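Local coordinates for protein putative polyketide synthase (Brevibacillus brevis, PDB 5HU7) that probably removes water from beta-hydroxyacyl intermediates during chain elongation, as the dehydratase domain of a trans-AT polyketide synthase, at residues A[49-55]-A[238-242]; A[82-88]-A[125-130]; A[157-162]-A[176-182]. All blocks are in the same frame, centred on the assembly; numbering follows the deposited sequence.

Interaction 1 (A[49-55]-A[238-242]); sequences FFPLIAY and LDGTF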
loop_
_atom_site.group_PDB
_atom_site.type_symbol
_atom_site.label_atom_id
_atom_site.label_comp_id
_atom_site.label_asym_id
_atom_site.label_seq_id
_atom_site.Cartn_x
_atom_site.Cartn_y
_atom_site.Cartn_z
ATOM N N PHE A 49 -8.795 1.354 25.826
ATOM C CA PHE A 49 -9.066 0.253 24.906
ATOM C C PHE A 49 -9.391 0.800 23.542
ATOM O O PHE A 49 -10.118 1.790 23.443
ATOM C CB PHE A 49 -10.274 -0.584 25.396
ATOM C CG PHE A 49 -10.063 -1.303 26.707
ATOM C CD1 PHE A 49 -8.955 -2.126 26.896
ATOM C CD2 PHE A 49 -10.979 -1.176 27.745
ATOM C CE1 PHE A 49 -8.748 -2.780 28.120
ATOM C CE2 PHE A 49 -10.766 -1.825 28.964
ATOM C CZ PHE A 49 -9.640 -2.613 29.147
ATOM N N PHE A 50 -8.882 0.148 22.484
ATOM C CA PHE A 50 -9.224 0.511 21.104
ATOM C C PHE A 50 -10.739 0.340 20.951
ATOM O O PHE A 50 -11.261 -0.656 21.434
ATOM C CB PHE A 50 -8.507 -0.412 20.108
ATOM C CG PHE A 50 -8.545 0.032 18.664
ATOM C CD1 PHE A 50 -7.803 1.129 18.239
ATOM C CD2 PHE A 50 -9.170 -0.741 17.701
ATOM C CE1 PHE A 50 -7.787 1.508 16.907
ATOM C CE2 PHE A 50 -9.097 -0.401 16.350
ATOM C CZ PHE A 50 -8.418 0.722 15.962
ATOM N N PRO A 51 -11.480 1.281 20.339
ATOM C CA PRO A 51 -12.936 1.100 20.222
ATOM C C PRO A 51 -13.359 -0.198 19.533
ATOM O O PRO A 51 -12.741 -0.597 18.558
ATOM C CB PRO A 51 -13.391 2.332 19.442
ATOM C CG PRO A 51 -12.325 3.290 19.544
ATOM C CD PRO A 51 -11.044 2.565 19.752
ATOM N N LEU A 52 -14.397 -0.853 20.053
ATOM C CA LEU A 52 -14.940 -2.123 19.536
ATOM C C LEU A 52 -15.233 -2.093 18.008
ATOM O O LEU A 52 -14.649 -2.878 17.253
ATOM C CB LEU A 52 -16.187 -2.543 20.360
ATOM C CG LEU A 52 -15.970 -2.892 21.852
ATOM C CD1 LEU A 52 -17.297 -3.159 22.641
ATOM C CD2 LEU A 52 -14.982 -3.986 22.030
ATOM N N ILE A 53 -16.094 -1.176 17.557
ATOM C CA ILE A 53 -16.401 -0.997 16.123
ATOM C C ILE A 53 -15.186 -0.681 15.252
ATOM O O ILE A 53 -15.198 -0.969 14.054
ATOM C CB ILE A 53 -17.512 0.058 15.881
ATOM C CG1 ILE A 53 -17.139 1.416 16.592
ATOM C CG2 ILE A 53 -18.871 -0.527 16.324
ATOM C CD1 ILE A 53 -17.925 2.568 16.203
ATOM N N ALA A 54 -14.154 -0.095 15.831
ATOM C CA ALA A 54 -12.972 0.234 15.063
ATOM C C ALA A 54 -12.289 -1.028 14.541
ATOM O O ALA A 54 -11.784 -1.017 13.424
ATOM C CB ALA A 54 -12.019 1.056 15.886
ATOM N N TYR A 55 -12.381 -2.155 15.295
ATOM C CA TYR A 55 -11.831 -3.433 14.866
ATOM C C TYR A 55 -12.576 -3.970 13.651
ATOM O O TYR A 55 -11.955 -4.552 12.769
ATOM C CB TYR A 55 -11.950 -4.475 15.989
ATOM C CG TYR A 55 -11.073 -4.225 17.194
ATOM C CD1 TYR A 55 -9.713 -4.541 17.170
ATOM C CD2 TYR A 55 -11.621 -3.804 18.394
ATOM C CE1 TYR A 55 -8.928 -4.442 18.325
ATOM C CE2 TYR A 55 -10.843 -3.675 19.542
ATOM C CZ TYR A 55 -9.507 -4.035 19.512
ATOM O OH TYR A 55 -8.749 -3.944 20.641
ATOM N N LEU A 238 -16.758 -2.735 30.945
ATOM C CA LEU A 238 -16.204 -3.333 29.728
ATOM C C LEU A 238 -14.714 -3.511 29.807
ATOM O O LEU A 238 -14.020 -2.628 30.293
ATOM C CB LEU A 238 -16.560 -2.524 28.472
ATOM C CG LEU A 238 -18.050 -2.352 28.156
ATOM C CD1 LEU A 238 -18.231 -1.710 26.788
ATOM C CD2 LEU A 238 -18.815 -3.672 28.202
ATOM N N ASP A 239 -14.215 -4.654 29.340
ATOM C CA ASP A 239 -12.783 -4.980 29.347
ATOM C C ASP A 239 -12.128 -4.892 27.967
ATOM O O ASP A 239 -11.037 -5.433 27.787
ATOM C CB ASP A 239 -12.566 -6.372 29.972
ATOM C CG ASP A 239 -13.058 -7.576 29.181
ATOM O OD1 ASP A 239 -13.642 -7.382 28.096
ATOM O OD2 ASP A 239 -12.902 -8.708 29.674
ATOM N N GLY A 240 -12.793 -4.271 26.995
ATOM C CA GLY A 240 -12.243 -4.135 25.653
ATOM C C GLY A 240 -12.376 -5.354 24.738
ATOM O O GLY A 240 -11.966 -5.291 23.577
ATOM N N THR A 241 -12.959 -6.462 25.218
ATOM C CA THR A 241 -13.142 -7.655 24.389
ATOM C C THR A 241 -14.573 -7.791 23.855
ATOM O O THR A 241 -15.519 -7.242 24.398
ATOM C CB THR A 241 -12.742 -8.950 25.137
ATOM O OG1 THR A 241 -13.699 -9.259 26.140
ATOM C CG2 THR A 241 -11.316 -8.912 25.693
ATOM N N PHE A 242 -14.718 -8.561 22.812
ATOM C CA PHE A 242 -16.003 -8.915 22.267
ATOM C C PHE A 242 -15.876 -10.099 21.330
ATOM O O PHE A 242 -14.788 -10.412 20.867
ATOM C CB PHE A 242 -16.660 -7.732 21.532
ATOM C CG PHE A 242 -16.081 -7.439 20.158
ATOM C CD1 PHE A 242 -16.568 -8.086 19.020
ATOM C CD2 PHE A 242 -15.090 -6.488 19.995
ATOM C CE1 PHE A 242 -16.121 -7.727 17.751
ATOM C CE2 PHE A 242 -14.627 -6.153 18.727
ATOM C CZ PHE A 242 -15.154 -6.754 17.617
#
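Aromatic and aliphatic side chains, with no hydrogen bond between the segments, join the start of a helix to a corner in the chain. Phe49, in an m rotamer, lays one ring face over Gly240, a CH-pi contact with Gly240 CA 3.9 Å from the ring centroid. Glycine suits this corner twice over: its phi is +80°, and a CB would come within 2.7 Å of Phe49 CD1. The turn is fixed by Asp239, whose p rotamer lets OD1 accept from Thr241 N (3.1 Å), an Asx turn, and from Thr241 OG1 (2.7 Å). Leu52 (m,t) reaches from the first helical turn to Phe242, CD2 to CD2 in 3.2 Å, a tight fit. The p rotamer of Phe242 also brings its ring edge to Tyr55, whose OH is hydrogen-bonded to Leu88 N. Pro51 closes the HxxxGxxxxP motif of polyketide synthase dehydratases. Helix 52-65 of the first hot-dog repeat thus packs on strand 241-249 of the second, beside strand 76-84, which pairs with 241-249 through Thr84 and Phe242.

Interaction 2 (A[82-88]-A[125-130]); sequences VATDDPL and VVHSHG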
loop_
_atom_site.group_PDB
_atom_site.type_symbol
_atom_site.label_atom_id
_atom_site.label_comp_id
_atom_site.label_asym_id
_atom_site.label_seq_id
_atom_site.Cartn_x
_atom_site.Cartn_y
_atom_site.Cartn_z
ATOM N N VAL A 82 -15.992 -13.623 14.566
ATOM C CA VAL A 82 -15.112 -12.523 14.969
ATOM C C VAL A 82 -14.872 -12.585 16.479
ATOM O O VAL A 82 -15.798 -12.819 17.254
ATOM C CB VAL A 82 -15.676 -11.150 14.539
ATOM C CG1 VAL A 82 -14.788 -10.018 15.031
ATOM C CG2 VAL A 82 -15.871 -11.072 13.019
ATOM N N ALA A 83 -13.626 -12.363 16.890
ATOM C CA ALA A 83 -13.262 -12.425 18.310
ATOM C C ALA A 83 -12.137 -11.479 18.617
ATOM O O ALA A 83 -11.123 -11.526 17.950
ATOM C CB ALA A 83 -12.875 -13.858 18.675
ATOM N N THR A 84 -12.374 -10.530 19.541
ATOM C CA THR A 84 -11.361 -9.623 20.068
ATOM C C THR A 84 -11.069 -10.134 21.457
ATOM O O THR A 84 -11.845 -9.849 22.356
ATOM C CB THR A 84 -11.807 -8.159 20.029
ATOM O OG1 THR A 84 -11.894 -7.758 18.650
ATOM C CG2 THR A 84 -10.850 -7.239 20.789
ATOM N N ASP A 85 -9.986 -10.911 21.614
ATOM C CA ASP A 85 -9.569 -11.594 22.853
ATOM C C ASP A 85 -8.570 -10.802 23.703
ATOM O O ASP A 85 -8.595 -10.931 24.929
ATOM C CB ASP A 85 -8.883 -12.972 22.517
ATOM C CG ASP A 85 -8.291 -13.156 21.092
ATOM O OD1 ASP A 85 -8.992 -12.857 20.105
ATOM O OD2 ASP A 85 -7.073 -13.473 20.993
ATOM N N ASP A 86 -7.604 -10.137 23.051
ATOM C CA ASP A 86 -6.538 -9.405 23.739
ATOM C C ASP A 86 -6.637 -7.964 23.302
ATOM O O ASP A 86 -6.209 -7.652 22.206
ATOM C CB ASP A 86 -5.177 -10.032 23.395
ATOM C CG ASP A 86 -4.064 -9.722 24.388
ATOM O OD1 ASP A 86 -4.220 -8.764 25.186
ATOM O OD2 ASP A 86 -3.057 -10.458 24.392
ATOM N N PRO A 87 -7.254 -7.065 24.109
ATOM C CA PRO A 87 -7.469 -5.686 23.640
ATOM C C PRO A 87 -6.226 -4.858 23.315
ATOM O O PRO A 87 -5.230 -4.862 24.051
ATOM C CB PRO A 87 -8.264 -5.035 24.785
ATOM C CG PRO A 87 -8.818 -6.134 25.551
ATOM C CD PRO A 87 -7.879 -7.281 25.430
ATOM N N LEU A 88 -6.328 -4.103 22.223
ATOM C CA LEU A 88 -5.308 -3.162 21.799
ATOM C C LEU A 88 -5.512 -1.907 22.659
ATOM O O LEU A 88 -6.642 -1.405 22.787
ATOM C CB LEU A 88 -5.478 -2.837 20.297
ATOM C CG LEU A 88 -4.676 -1.677 19.709
ATOM C CD1 LEU A 88 -3.174 -1.898 19.834
ATOM C CD2 LEU A 88 -5.056 -1.459 18.266
ATOM N N VAL A 125 1.380 -9.569 19.152
ATOM C CA VAL A 125 0.133 -9.906 19.829
ATOM C C VAL A 125 -1.034 -9.738 18.847
ATOM O O VAL A 125 -1.154 -8.674 18.256
ATOM C CB VAL A 125 -0.062 -8.968 21.045
ATOM C CG1 VAL A 125 -1.303 -9.355 21.852
ATOM C CG2 VAL A 125 1.185 -8.952 21.932
ATOM N N VAL A 126 -1.913 -10.752 18.728
ATOM C CA VAL A 126 -3.130 -10.723 17.902
ATOM C C VAL A 126 -4.269 -10.245 18.777
ATOM O O VAL A 126 -4.608 -10.881 19.777
ATOM C CB VAL A 126 -3.461 -12.094 17.257
ATOM C CG1 VAL A 126 -4.799 -12.042 16.511
ATOM C CG2 VAL A 126 -2.335 -12.521 16.321
ATOM N N HIS A 127 -4.860 -9.127 18.405
ATOM C CA HIS A 127 -5.932 -8.516 19.167
ATOM C C HIS A 127 -7.274 -8.970 18.671
ATOM O O HIS A 127 -8.153 -9.170 19.472
ATOM C CB HIS A 127 -5.847 -6.966 19.082
ATOM C CG HIS A 127 -4.511 -6.405 19.466
ATOM N ND1 HIS A 127 -3.983 -6.601 20.722
ATOM C CD2 HIS A 127 -3.603 -5.740 18.715
ATOM C CE1 HIS A 127 -2.782 -6.032 20.706
ATOM N NE2 HIS A 127 -2.511 -5.505 19.519
ATOM N N SER A 128 -7.452 -9.095 17.362
ATOM C CA SER A 128 -8.726 -9.473 16.777
ATOM C C SER A 128 -8.524 -10.351 15.532
ATOM O O SER A 128 -7.533 -10.201 14.847
ATOM C CB SER A 128 -9.508 -8.212 16.405
ATOM O OG SER A 128 -10.843 -8.492 16.023
ATOM N N HIS A 129 -9.428 -11.288 15.293
ATOM C CA HIS A 129 -9.404 -12.130 14.106
ATOM C C HIS A 129 -10.826 -12.539 13.726
ATOM O O HIS A 129 -11.736 -12.486 14.550
ATOM C CB HIS A 129 -8.482 -13.358 14.282
ATOM C CG HIS A 129 -8.884 -14.268 15.392
ATOM N ND1 HIS A 129 -8.284 -14.126 16.619
ATOM C CD2 HIS A 129 -9.834 -15.218 15.497
ATOM C CE1 HIS A 129 -8.875 -14.988 17.427
ATOM N NE2 HIS A 129 -9.848 -15.614 16.820
ATOM N N GLY A 130 -10.999 -12.920 12.481
ATOM C CA GLY A 130 -12.279 -13.358 11.971
ATOM C C GLY A 130 -12.205 -13.806 10.537
ATOM O O GLY A 130 -11.148 -13.722 9.914
#
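Two backbone hydrogen bonds tie Ala83 to His129, Ala83 N to His129 O (3.0 Å) and His129 N to Ala83 O (3.2 Å), making an antiparallel hydrogen-bonded pair. Next to it, Thr84 OG1 and Ser128 OG share a hydrogen bond of 2.9 Å; both project from the same face of the sheet, and two small hydroxyl side chains can meet there, their CA atoms 4.2 Å apart. Past the end of strand 82-84 a side chain takes over: His127 ND1 donates to Asp86 O (2.9 Å), while its NE2 is hydrogen-bonded to Ser115. Asp85 N adds a weak bond to His127 O (3.3 Å). His127 and Ser128 both face Ile113, a classic beta bulge in strand 125-135 of the dehydratase's sheet. Around this polar line, Leu88 CB sits over the His127 ring face, 3.8 Å from its centroid, and the CA of Val82 approaches His129 O at 3.4 Å. Gly130 fits beside Val82, because a CB there would come within 3.0 Å of Val82 CG2. Imidazole, with a nitrogen on each side of the ring, suits this position: it links the departing loop 85-88 to strand 108-115. The donation to Asp86 O also implies that ND1 of His127 carries a proton.

Interaction 3 (A[157-162]-A[176-182]); sequences TARQCY and FQGIDQV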
loop_
_atom_site.group_PDB
_atom_site.type_symbol
_atom_site.label_atom_id
_atom_site.label_comp_id
_atom_site.label_asym_id
_atom_site.label_seq_id
_atom_site.Cartn_x
_atom_site.Cartn_y
_atom_site.Cartn_z
ATOM N N THR A 157 -36.839 9.582 26.541
ATOM C CA THR A 157 -35.958 10.620 26.006
ATOM C C THR A 157 -34.479 10.176 26.288
ATOM O O THR A 157 -34.260 9.233 27.046
ATOM C CB THR A 157 -36.191 11.921 26.737
ATOM O OG1 THR A 157 -35.846 11.715 28.106
ATOM C CG2 THR A 157 -37.644 12.431 26.618
ATOM N N ALA A 158 -33.463 10.858 25.763
ATOM C CA ALA A 158 -32.077 10.452 26.116
ATOM C C ALA A 158 -31.823 10.622 27.659
ATOM O O ALA A 158 -31.263 9.721 28.285
ATOM C CB ALA A 158 -31.056 11.259 25.337
ATOM N N ARG A 159 -32.302 11.713 28.267
ATOM C CA ARG A 159 -32.133 11.913 29.713
ATOM C C ARG A 159 -32.715 10.775 30.540
ATOM O O ARG A 159 -32.048 10.248 31.417
ATOM C CB ARG A 159 -32.815 13.206 30.180
ATOM C CG ARG A 159 -32.042 14.472 29.894
ATOM C CD ARG A 159 -32.580 15.579 30.790
ATOM N NE ARG A 159 -32.087 15.433 32.161
ATOM C CZ ARG A 159 -30.918 15.884 32.605
ATOM N NH1 ARG A 159 -30.117 16.571 31.809
ATOM N NH2 ARG A 159 -30.563 15.692 33.870
ATOM N N GLN A 160 -33.965 10.443 30.303
ATOM C CA GLN A 160 -34.630 9.358 31.023
ATOM C C GLN A 160 -33.840 8.038 31.020
ATOM O O GLN A 160 -33.843 7.354 32.038
ATOM C CB GLN A 160 -36.042 9.133 30.462
ATOM C CG GLN A 160 -37.001 10.219 30.899
ATOM C CD GLN A 160 -38.330 10.108 30.211
ATOM O OE1 GLN A 160 -38.415 9.936 29.003
ATOM N NE2 GLN A 160 -39.396 10.323 30.939
ATOM N N CYS A 161 -33.205 7.659 29.897
ATOM C CA CYS A 161 -32.373 6.444 29.841
ATOM C C CYS A 161 -31.219 6.583 30.848
ATOM O O CYS A 161 -31.041 5.702 31.689
ATOM C CB CYS A 161 -31.832 6.205 28.430
ATOM S SG CYS A 161 -33.089 5.781 27.199
ATOM N N TYR A 162 -30.452 7.704 30.757
ATOM C CA TYR A 162 -29.328 8.042 31.646
ATOM C C TYR A 162 -29.753 8.008 33.086
ATOM O O TYR A 162 -29.066 7.405 33.906
ATOM C CB TYR A 162 -28.782 9.447 31.334
ATOM C CG TYR A 162 -27.930 10.057 32.438
ATOM C CD1 TYR A 162 -26.604 9.665 32.629
ATOM C CD2 TYR A 162 -28.439 11.054 33.266
ATOM C CE1 TYR A 162 -25.830 10.200 33.652
ATOM C CE2 TYR A 162 -27.655 11.633 34.265
ATOM C CZ TYR A 162 -26.343 11.210 34.448
ATOM O OH TYR A 162 -25.541 11.763 35.424
ATOM N N PHE A 176 -25.082 10.369 25.996
ATOM C CA PHE A 176 -26.212 9.820 25.240
ATOM C C PHE A 176 -26.556 10.896 24.183
ATOM O O PHE A 176 -27.734 11.197 23.950
ATOM C CB PHE A 176 -27.419 9.589 26.185
ATOM C CG PHE A 176 -27.142 8.711 27.388
ATOM C CD1 PHE A 176 -26.273 9.125 28.388
ATOM C CD2 PHE A 176 -27.818 7.515 27.566
ATOM C CE1 PHE A 176 -25.959 8.289 29.448
ATOM C CE2 PHE A 176 -27.559 6.712 28.675
ATOM C CZ PHE A 176 -26.614 7.095 29.597
ATOM N N GLN A 177 -25.498 11.507 23.583
ATOM C CA GLN A 177 -25.616 12.583 22.588
ATOM C C GLN A 177 -26.130 12.055 21.248
ATOM O O GLN A 177 -26.770 12.798 20.497
ATOM C CB GLN A 177 -24.267 13.308 22.388
ATOM C CG GLN A 177 -23.890 14.263 23.539
ATOM C CD GLN A 177 -22.442 14.728 23.500
ATOM O OE1 GLN A 177 -21.629 14.311 22.656
ATOM N NE2 GLN A 177 -22.080 15.605 24.423
ATOM N N GLY A 178 -25.860 10.788 20.959
ATOM C CA GLY A 178 -26.329 10.172 19.728
ATOM C C GLY A 178 -27.754 9.646 19.752
ATOM O O GLY A 178 -28.271 9.292 18.698
ATOM N N ILE A 179 -28.421 9.610 20.926
ATOM C CA ILE A 179 -29.770 9.045 21.085
ATOM C C ILE A 179 -30.864 10.090 21.028
ATOM O O ILE A 179 -30.928 10.899 21.944
ATOM C CB ILE A 179 -29.841 8.270 22.443
ATOM C CG1 ILE A 179 -28.774 7.159 22.477
ATOM C CG2 ILE A 179 -31.263 7.682 22.714
ATOM C CD1 ILE A 179 -28.781 6.380 23.721
ATOM N N ASP A 180 -31.777 10.038 20.028
ATOM C CA ASP A 180 -32.916 10.950 20.005
ATOM C C ASP A 180 -33.988 10.426 20.977
ATOM O O ASP A 180 -34.488 11.159 21.823
ATOM C CB ASP A 180 -33.512 11.069 18.593
ATOM C CG ASP A 180 -32.678 11.864 17.610
ATOM O OD1 ASP A 180 -32.160 12.931 17.996
ATOM O OD2 ASP A 180 -32.617 11.466 16.429
ATOM N N GLN A 181 -34.362 9.169 20.828
ATOM C CA GLN A 181 -35.381 8.560 21.673
ATOM C C GLN A 181 -35.263 7.071 21.647
ATOM O O GLN A 181 -34.671 6.517 20.729
ATOM C CB GLN A 181 -36.793 9.012 21.243
ATOM C CG GLN A 181 -37.053 8.901 19.742
ATOM C CD GLN A 181 -38.375 9.501 19.340
ATOM O OE1 GLN A 181 -39.441 8.985 19.671
ATOM N NE2 GLN A 181 -38.342 10.591 18.603
ATOM N N VAL A 182 -35.812 6.411 22.662
ATOM C CA VAL A 182 -35.757 4.958 22.748
ATOM C C VAL A 182 -37.144 4.420 22.901
ATOM O O VAL A 182 -37.818 4.754 23.856
ATOM C CB VAL A 182 -34.844 4.491 23.903
ATOM C CG1 VAL A 182 -34.877 2.983 24.051
ATOM C CG2 VAL A 182 -33.427 4.975 23.674
#
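The chain leaves strand 154-157, turns into helix 158-167, and comes back along the first turns of that helix through a loop into strand 179-185, all in the second hot-dog repeat of the dehydratase. No hydrogen bond crosses between the segments; the backbones come closest at Thr157 and Gln181, whose CA atoms are 4.8 Å apart. The returning strand is kinked by a classic beta bulge, in which Asp180 and Gln181 both face Lys192 on the adjacent strand, and Asp180 also forms a salt bridge with that lysine.

The helix begins with a capping box. Thr157, at the N-cap, accepts from Gln160 N through OG1 (3.2 Å), and Gln160 OE1 in return accepts from Thr157 N (2.9 Å). A threonine hydroxyl and a glutamine amide thereby satisfy amides that the helix itself cannot. On the inward side the residues are small or apolar. Ala158 lets the backbone of 176-179 come close: its CB lies 3.4 Å from Ile179 O and 3.6 Å from Phe176 O. One turn on, Tyr162 holds its CB over the face of the Phe176 ring, 3.7 Å from the centroid, a CH-pi contact, while its own ring edge meets Phe176 CE1. The Phe176, Ile179 and Val182 side chains also touch helix 212-227, so this loop and strand fill the space between two helices. Cys161, slim enough for the turn facing the strand, places SG 3.6 Å from Val182 CG2.

All three contacts are partly buried and reach the same long antiparallel sheet. Interactions 1 and 2 adjoin, their centres 9 Å apart: strands 241-249 and 76-84 are neighbours in it, joined where Phe242 O meets Thr84 N (2.8 Å), while Phe50 N meets Leu88 O (2.7 Å). Interaction 1, nearest the chain centre, is apolar between its segments; interaction 2, strand against strand, depends on hydrogen bonds. Interaction 3 lies furthest out, its centre about 31 Å from that of interaction 2 and on the opposite side of the chain's centre. Like interaction 1 it sets a helix start against a bent strand through apolar side chains, but it joins segments close in sequence, whereas interaction 1 bridges the two repeats.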